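Local coordinates for putative lipoprotein (Clostridium perfringens ATCC 13124, PDB 4R7R) that is of unknown function, belongs to the DUF4883 family and, as a putative lipoprotein, is probably tethered to the cell membrane by a lipid, at residues N22-Y33 / K67-N77. Residues are numbered along the deposited sequence; the frame is centred on the assembly and turned at random.
Sequences NIKIRLLDMNIY and KPLYKIFIDLN
Two neighbouring strands of an antiparallel sheet, 24-29 and 70-75, meet here with Arg26 opposite Phe73 and Leu27 opposite Ile72. Lys24-Asp75, Arg26-Phe73 and Leu28-Lys71 are hydrogen-bonded pairs, each closed by two N-H...O bonds; Phe73 N to Arg26 O, at 2.7 Å, is nearly straight. On the face bearing Arg26, the Arg26 side chain bends at chi3 (-47°) and lays its guanidinium over Phe73 CB, its plane only 9° from that of the ring. The flat cation thereby keeps its edge for Asp75, two residues beyond Phe73 on the partner strand: Arg26 NH2 reaches Asp75 OD1 at 2.6 Å in a salt bridge, on its syn side, the two planes nearly coplanar. Arg26 NH1 forms a second salt bridge, with Glu35 on the outermost strand 35-37. The other face turns branched aliphatic residues, suited to a buried sheet, toward helices 45-52 and 116-125. There Leu27 CD2 packs beside Ile72 CG1 at 3.4 Å, and Ile25 CG2 meets Ile72 CG2 at 3.6 Å. Beyond the strands Met30, a selenomethionine, hydrogen-bonds through N to Leu69 O, where a classic beta bulge sets Leu69 and Tyr70 both against Ile85, and the long, extended Lys67 side chain hydrogen-bonds through Lys67 NZ to Met30 O at 2.9 Å.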
ATOM      1  N   ASN A  22      14.600  -3.852  -5.597  1.00 65.07           N
ATOM      2  CA  ASN A  22      14.051  -5.068  -6.187  1.00 64.25           C
ATOM      3  C   ASN A  22      12.900  -5.624  -5.355  1.00 58.38           C
ATOM      4  O   ASN A  22      13.127  -6.229  -4.311  1.00 56.54           O
ATOM      5  CB  ASN A  22      15.141  -6.138  -6.337  1.00 70.79           C
ATOM      6  CG  ASN A  22      16.140  -5.814  -7.444  1.00 77.54           C
ATOM      7  OD1 ASN A  22      15.853  -5.011  -8.334  1.00 79.49           O
ATOM      8  ND2 ASN A  22      17.315  -6.451  -7.400  1.00 80.85           N
ATOM      9  N   ILE A  23      11.667  -5.424  -5.816  1.00 54.41           N
ATOM     10  CA  ILE A  23      10.516  -5.940  -5.087  1.00 51.30           C
ATOM     11  C   ILE A  23       9.646  -6.885  -5.917  1.00 49.09           C
ATOM     12  O   ILE A  23       9.604  -6.813  -7.144  1.00 50.27           O
ATOM     13  CB  ILE A  23       9.606  -4.794  -4.527  1.00 57.02           C
ATOM     14  CG1 ILE A  23       8.967  -3.970  -5.647  1.00 55.58           C
ATOM     15  CG2 ILE A  23      10.386  -3.896  -3.568  1.00 58.86           C
ATOM     16  CD1 ILE A  23       7.927  -2.994  -5.135  1.00 53.23           C
ATOM     17  N   LYS A  24       8.971  -7.786  -5.216  1.00 46.97           N
ATOM     18  CA  LYS A  24       7.910  -8.586  -5.794  1.00 45.59           C
ATOM     19  C   LYS A  24       6.610  -8.208  -5.106  1.00 41.96           C
ATOM     20  O   LYS A  24       6.601  -7.901  -3.910  1.00 38.78           O
ATOM     21  CB  LYS A  24       8.191 -10.078  -5.627  1.00 49.01           C
ATOM     22  CG  LYS A  24       9.295 -10.600  -6.510  1.00 53.43           C
ATOM     23  CD  LYS A  24       9.669 -12.015  -6.119  1.00 56.39           C
ATOM     24  CE  LYS A  24      10.583 -12.650  -7.162  1.00 60.80           C
ATOM     25  NZ  LYS A  24      10.999 -14.031  -6.778  1.00 63.91           N
ATOM     26  N   ILE A  25       5.512  -8.216  -5.854  1.00 40.04           N
ATOM     27  CA  ILE A  25       4.234  -7.862  -5.266  1.00 36.36           C
ATOM     28  C   ILE A  25       3.228  -8.988  -5.418  1.00 33.82           C
ATOM     29  O   ILE A  25       3.137  -9.624  -6.456  1.00 33.83           O
ATOM     30  CB  ILE A  25       3.660  -6.584  -5.882  1.00 35.06           C
ATOM     31  CG1 ILE A  25       4.599  -5.405  -5.631  1.00 36.47           C
ATOM     32  CG2 ILE A  25       2.305  -6.284  -5.282  1.00 32.68           C
ATOM     33  CD1 ILE A  25       4.189  -4.155  -6.391  1.00 37.61           C
ATOM     34  N   ARG A  26       2.490  -9.238  -4.348  1.00 33.81           N
ATOM     35  CA  ARG A  26       1.404 -10.188  -4.373  1.00 35.35           C
ATOM     36  C   ARG A  26       0.130  -9.475  -4.023  1.00 34.18           C
ATOM     37  O   ARG A  26       0.093  -8.743  -3.047  1.00 33.16           O
ATOM     38  CB  ARG A  26       1.647 -11.314  -3.389  1.00 38.81           C
ATOM     39  CG  ARG A  26       1.970 -12.605  -4.046  1.00 43.73           C
ATOM     40  CD  ARG A  26       2.391 -13.626  -3.012  1.00 47.90           C
ATOM     41  NE  ARG A  26       3.373 -13.104  -2.061  1.00 48.14           N
ATOM     42  CZ  ARG A  26       3.159 -13.006  -0.753  1.00 48.22           C
ATOM     43  NH1 ARG A  26       1.993 -13.391  -0.237  1.00 48.36           N
ATOM     44  NH2 ARG A  26       4.111 -12.530   0.042  1.00 48.49           N
ATOM     45  N   LEU A  27      -0.900  -9.676  -4.834  1.00 34.95           N
ATOM     46  CA  LEU A  27      -2.214  -9.117  -4.567  1.00 35.03           C
ATOM     47  C   LEU A  27      -3.164 -10.202  -4.066  1.00 37.66           C
ATOM     48  O   LEU A  27      -3.235 -11.293  -4.640  1.00 38.64           O
ATOM     49  CB  LEU A  27      -2.792  -8.467  -5.823  1.00 35.69           C
ATOM     50  CG  LEU A  27      -2.091  -7.253  -6.423  1.00 36.32           C
ATOM     51  CD1 LEU A  27      -2.964  -6.633  -7.500  1.00 37.02           C
ATOM     52  CD2 LEU A  27      -1.796  -6.242  -5.340  1.00 35.43           C
ATOM     53  N   LEU A  28      -3.891  -9.890  -2.997  1.00 37.27           N
ATOM     54  CA  LEU A  28      -4.931 -10.768  -2.478  1.00 37.49           C
ATOM     55  C   LEU A  28      -6.316 -10.095  -2.524  1.00 37.24           C
ATOM     56  O   LEU A  28      -6.508  -9.025  -1.941  1.00 36.34           O
ATOM     57  CB  LEU A  28      -4.595 -11.183  -1.043  1.00 35.48           C
ATOM     58  CG  LEU A  28      -5.592 -12.137  -0.386  1.00 36.30           C
ATOM     59  CD1 LEU A  28      -5.531 -13.472  -1.087  1.00 37.16           C
ATOM     60  CD2 LEU A  28      -5.298 -12.290   1.090  1.00 30.09           C
ATOM     61  N   ASP A  29      -7.272 -10.728  -3.210  1.00 39.14           N
ATOM     62  CA  ASP A  29      -8.670 -10.279  -3.225  1.00 40.18           C
ATOM     63  C   ASP A  29      -9.339 -10.679  -1.897  1.00 39.79           C
ATOM     64  O   ASP A  29      -9.418 -11.862  -1.574  1.00 40.11           O
ATOM     65  CB  ASP A  29      -9.403 -10.884  -4.441  1.00 46.11           C
ATOM     66  CG  ASP A  29     -10.800 -10.280  -4.688  1.00 51.98           C
ATOM     67  OD1 ASP A  29     -11.544 -10.045  -3.714  1.00 53.13           O
ATOM     68  OD2 ASP A  29     -11.169 -10.062  -5.873  1.00 55.62           O
HETATM   69  N   MSE A  30      -9.809  -9.703  -1.124  1.00 39.92           N
HETATM   70  CA  MSE A  30     -10.350  -9.996   0.209  1.00 43.50           C
HETATM   71  C   MSE A  30     -11.798 -10.494   0.196  1.00 48.23           C
HETATM   72  O   MSE A  30     -12.358 -10.809   1.240  1.00 51.73           O
HETATM   73  CB  MSE A  30     -10.245  -8.763   1.113  1.00 42.14           C
HETATM   74  CG  MSE A  30      -8.827  -8.437   1.554  1.00 39.72           C
HETATM   75 SE   MSE A  30      -7.900 -10.002   2.235  0.61 46.98          SE
HETATM   76  CE  MSE A  30      -8.459  -9.859   4.103  1.00 36.96           C
ATOM     77  N   ASN A  31     -12.397 -10.580  -0.985  0.96 51.11           N
ATOM     78  CA  ASN A  31     -13.765 -11.064  -1.109  0.96 57.24           C
ATOM     79  C   ASN A  31     -13.787 -12.548  -1.491  0.96 60.82           C
ATOM     80  O   ASN A  31     -14.672 -13.292  -1.075  0.96 64.07           O
ATOM     81  CB  ASN A  31     -14.523 -10.215  -2.134  0.96 60.75           C
ATOM     82  CG  ASN A  31     -15.895 -10.779  -2.471  0.96 68.29           C
ATOM     83  OD1 ASN A  31     -16.012 -11.725  -3.254  0.96 70.64           O
ATOM     84  ND2 ASN A  31     -16.945 -10.186  -1.898  0.96 71.61           N
ATOM     85  N   ILE A  32     -12.782 -12.965  -2.260  1.00 60.94           N
ATOM     86  CA  ILE A  32     -12.696 -14.303  -2.846  1.00 62.51           C
ATOM     87  C   ILE A  32     -11.487 -15.071  -2.303  1.00 59.58           C
ATOM     88  O   ILE A  32     -11.446 -16.306  -2.320  1.00 60.62           O
ATOM     89  CB  ILE A  32     -12.604 -14.203  -4.386  1.00 65.20           C
ATOM     90  CG1 ILE A  32     -13.746 -13.335  -4.923  1.00 68.95           C
ATOM     91  CG2 ILE A  32     -12.611 -15.580  -5.034  1.00 68.95           C
ATOM     92  CD1 ILE A  32     -13.818 -13.251  -6.440  1.00 72.29           C
ATOM     93  N   TYR A  33     -10.507 -14.308  -1.826  1.00 56.27           N
ATOM     94  CA  TYR A  33      -9.267 -14.832  -1.253  1.00 55.19           C
ATOM     95  C   TYR A  33      -8.448 -15.566  -2.305  1.00 54.96           C
ATOM     96  O   TYR A  33      -7.706 -16.508  -2.020  1.00 53.07           O
ATOM     97  CB  TYR A  33      -9.573 -15.694  -0.020  1.00 60.13           C
ATOM     98  CG  TYR A  33      -9.994 -14.813   1.133  1.00 61.68           C
ATOM     99  CD1 TYR A  33      -9.044 -14.272   2.006  1.00 60.46           C
ATOM    100  CD2 TYR A  33     -11.332 -14.456   1.310  1.00 63.83           C
ATOM    101  CE1 TYR A  33      -9.419 -13.432   3.051  1.00 60.44           C
ATOM    102  CE2 TYR A  33     -11.718 -13.610   2.345  1.00 64.37           C
ATOM    103  CZ  TYR A  33     -10.758 -13.107   3.217  1.00 63.04           C
ATOM    104  OH  TYR A  33     -11.140 -12.274   4.253  1.00 63.94           O
ATOM    105  N   LYS A  67     -13.032  -5.228   6.740  1.00 93.69           N
ATOM    106  CA  LYS A  67     -11.866  -5.706   6.004  1.00 76.04           C
ATOM    107  C   LYS A  67     -11.561  -4.885   4.760  1.00 58.30           C
ATOM    108  O   LYS A  67     -12.463  -4.326   4.130  1.00 55.01           O
ATOM    109  CB  LYS A  67     -12.038  -7.186   5.623  1.00 69.53           C
ATOM    110  CG  LYS A  67     -13.076  -7.491   4.557  1.00 63.81           C
ATOM    111  CD  LYS A  67     -13.230  -8.998   4.400  1.00 63.21           C
ATOM    112  CE  LYS A  67     -14.369  -9.367   3.462  1.00 59.75           C
ATOM    113  NZ  LYS A  67     -14.450 -10.851   3.294  1.00 60.87           N
ATOM    114  N   PRO A  68     -10.272  -4.815   4.404  1.00 46.53           N
ATOM    115  CA  PRO A  68      -9.860  -4.185   3.154  1.00 40.62           C
ATOM    116  C   PRO A  68     -10.552  -4.807   1.954  1.00 35.65           C
ATOM    117  O   PRO A  68     -11.128  -5.893   2.047  1.00 38.44           O
ATOM    118  CB  PRO A  68      -8.349  -4.463   3.098  1.00 39.95           C
ATOM    119  CG  PRO A  68      -8.147  -5.628   4.011  1.00 42.19           C
ATOM    120  CD  PRO A  68      -9.132  -5.419   5.106  1.00 45.00           C
ATOM    121  N   LEU A  69     -10.493  -4.106   0.832  1.00 29.26           N
ATOM    122  CA  LEU A  69     -10.917  -4.668  -0.426  1.00 25.82           C
ATOM    123  C   LEU A  69      -9.819  -5.610  -0.925  1.00 26.09           C
ATOM    124  O   LEU A  69     -10.079  -6.726  -1.389  1.00 28.35           O
ATOM    125  CB  LEU A  69     -11.198  -3.549  -1.431  1.00 25.05           C
ATOM    126  CG  LEU A  69     -12.331  -2.611  -0.989  1.00 26.26           C
ATOM    127  CD1 LEU A  69     -12.563  -1.532  -2.027  1.00 26.60           C
ATOM    128  CD2 LEU A  69     -13.638  -3.370  -0.690  1.00 24.18           C
ATOM    129  N   TYR A  70      -8.581  -5.150  -0.802  1.00 32.74           N
ATOM    130  CA  TYR A  70      -7.431  -5.877  -1.301  1.00 28.15           C
ATOM    131  C   TYR A  70      -6.272  -5.773  -0.328  1.00 26.95           C
ATOM    132  O   TYR A  70      -6.180  -4.822   0.469  1.00 26.09           O
ATOM    133  CB  TYR A  70      -6.962  -5.334  -2.653  1.00 26.20           C
ATOM    134  CG  TYR A  70      -7.974  -5.366  -3.770  1.00 27.17           C
ATOM    135  CD1 TYR A  70      -8.270  -6.557  -4.439  1.00 26.99           C
ATOM    136  CD2 TYR A  70      -8.606  -4.201  -4.184  1.00 28.99           C
ATOM    137  CE1 TYR A  70      -9.189  -6.584  -5.481  1.00 28.86           C
ATOM    138  CE2 TYR A  70      -9.517  -4.220  -5.233  1.00 32.09           C
ATOM    139  CZ  TYR A  70      -9.806  -5.413  -5.874  1.00 31.93           C
ATOM    140  OH  TYR A  70     -10.717  -5.423  -6.899  1.00 35.25           O
ATOM    141  N   LYS A  71      -5.357  -6.724  -0.454  1.00 26.05           N
ATOM    142  CA  LYS A  71      -4.149  -6.740   0.335  1.00 27.26           C
ATOM    143  C   LYS A  71      -2.962  -6.865  -0.614  1.00 25.52           C
ATOM    144  O   LYS A  71      -2.904  -7.772  -1.458  1.00 24.98           O
ATOM    145  CB  LYS A  71      -4.197  -7.893   1.332  1.00 30.70           C
ATOM    146  CG  LYS A  71      -3.612  -7.591   2.688  1.00 35.15           C
ATOM    147  CD  LYS A  71      -3.874  -8.746   3.675  1.00 38.00           C
ATOM    148  CE  LYS A  71      -3.289  -8.420   5.032  1.00 38.32           C
ATOM    149  NZ  LYS A  71      -4.080  -7.382   5.726  1.00 38.40           N
ATOM    150  N   ILE A  72      -2.035  -5.927  -0.490  1.00 26.03           N
ATOM    151  CA  ILE A  72      -0.806  -5.923  -1.265  1.00 26.73           C
ATOM    152  C   ILE A  72       0.407  -6.389  -0.421  1.00 29.89           C
ATOM    153  O   ILE A  72       0.771  -5.762   0.587  1.00 29.72           O
ATOM    154  CB  ILE A  72      -0.553  -4.512  -1.837  1.00 30.20           C
ATOM    155  CG1 ILE A  72      -1.748  -4.067  -2.702  1.00 32.59           C
ATOM    156  CG2 ILE A  72       0.761  -4.467  -2.609  1.00 33.30           C
ATOM    157  CD1 ILE A  72      -1.590  -2.686  -3.428  1.00 21.71           C
ATOM    158  N   PHE A  73       1.022  -7.496  -0.830  1.00 29.13           N
ATOM    159  CA  PHE A  73       2.224  -7.994  -0.160  1.00 29.14           C
ATOM    160  C   PHE A  73       3.452  -7.596  -0.940  1.00 31.98           C
ATOM    161  O   PHE A  73       3.680  -8.077  -2.054  1.00 33.90           O
ATOM    162  CB  PHE A  73       2.170  -9.513   0.016  1.00 27.65           C
ATOM    163  CG  PHE A  73       1.119  -9.948   0.979  1.00 28.41           C
ATOM    164  CD1 PHE A  73       1.348  -9.890   2.341  1.00 28.72           C
ATOM    165  CD2 PHE A  73      -0.128 -10.359   0.527  1.00 28.56           C
ATOM    166  CE1 PHE A  73       0.373 -10.269   3.246  1.00 28.48           C
ATOM    167  CE2 PHE A  73      -1.105 -10.739   1.422  1.00 27.82           C
ATOM    168  CZ  PHE A  73      -0.854 -10.690   2.792  1.00 28.14           C
ATOM    169  N   ILE A  74       4.228  -6.691  -0.361  1.00 32.58           N
ATOM    170  CA  ILE A  74       5.458  -6.237  -0.988  1.00 34.99           C
ATOM    171  C   ILE A  74       6.618  -7.004  -0.375  1.00 38.77           C
ATOM    172  O   ILE A  74       6.932  -6.866   0.815  1.00 39.19           O
ATOM    173  CB  ILE A  74       5.669  -4.735  -0.823  1.00 34.88           C
ATOM    174  CG1 ILE A  74       4.480  -3.977  -1.404  1.00 33.50           C
ATOM    175  CG2 ILE A  74       6.945  -4.305  -1.518  1.00 34.98           C
ATOM    176  CD1 ILE A  74       4.481  -2.507  -1.057  1.00 34.41           C
ATOM    177  N   ASP A  75       7.223  -7.847  -1.197  1.00 43.26           N
ATOM    178  CA  ASP A  75       8.273  -8.738  -0.747  1.00 49.36           C
ATOM    179  C   ASP A  75       9.605  -8.181  -1.209  1.00 52.04           C
ATOM    180  O   ASP A  75       9.952  -8.274  -2.384  1.00 53.40           O
ATOM    181  CB  ASP A  75       8.049 -10.162  -1.288  1.00 53.29           C
ATOM    182  CG  ASP A  75       6.613 -10.667  -1.059  1.00 56.02           C
ATOM    183  OD1 ASP A  75       6.321 -11.078   0.087  1.00 58.15           O
ATOM    184  OD2 ASP A  75       5.778 -10.656  -2.011  1.00 54.96           O
ATOM    185  N   LEU A  76      10.330  -7.558  -0.289  1.00 57.51           N
ATOM    186  CA  LEU A  76      11.691  -7.116  -0.571  1.00 65.41           C
ATOM    187  C   LEU A  76      12.639  -8.263  -0.239  1.00 71.32           C
ATOM    188  O   LEU A  76      12.188  -9.368   0.079  1.00 72.58           O
ATOM    189  CB  LEU A  76      12.048  -5.859   0.224  1.00 66.20           C
ATOM    190  CG  LEU A  76      11.066  -4.690   0.089  1.00 64.58           C
ATOM    191  CD1 LEU A  76      10.278  -4.498   1.377  1.00 62.83           C
ATOM    192  CD2 LEU A  76      11.789  -3.415  -0.293  1.00 67.29           C
ATOM    193  N   ASN A  77      13.939  -8.006  -0.317  1.00 78.32           N
ATOM    194  CA  ASN A  77      14.933  -9.040  -0.047  1.00 84.11           C
ATOM    195  C   ASN A  77      14.712  -9.726   1.312  1.00 83.18           C
ATOM    196  O   ASN A  77      14.401 -10.915   1.371  1.00 83.09           O
ATOM    197  CB  ASN A  77      16.352  -8.449  -0.123  1.00 93.14           C
ATOM    198  CG  ASN A  77      17.023  -8.684  -1.482  1.00 99.39           C
ATOM    199  OD1 ASN A  77      17.556  -9.766  -1.746  1.00103.43           O
ATOM    200  ND2 ASN A  77      17.005  -7.665  -2.341  1.00 99.75           N
TER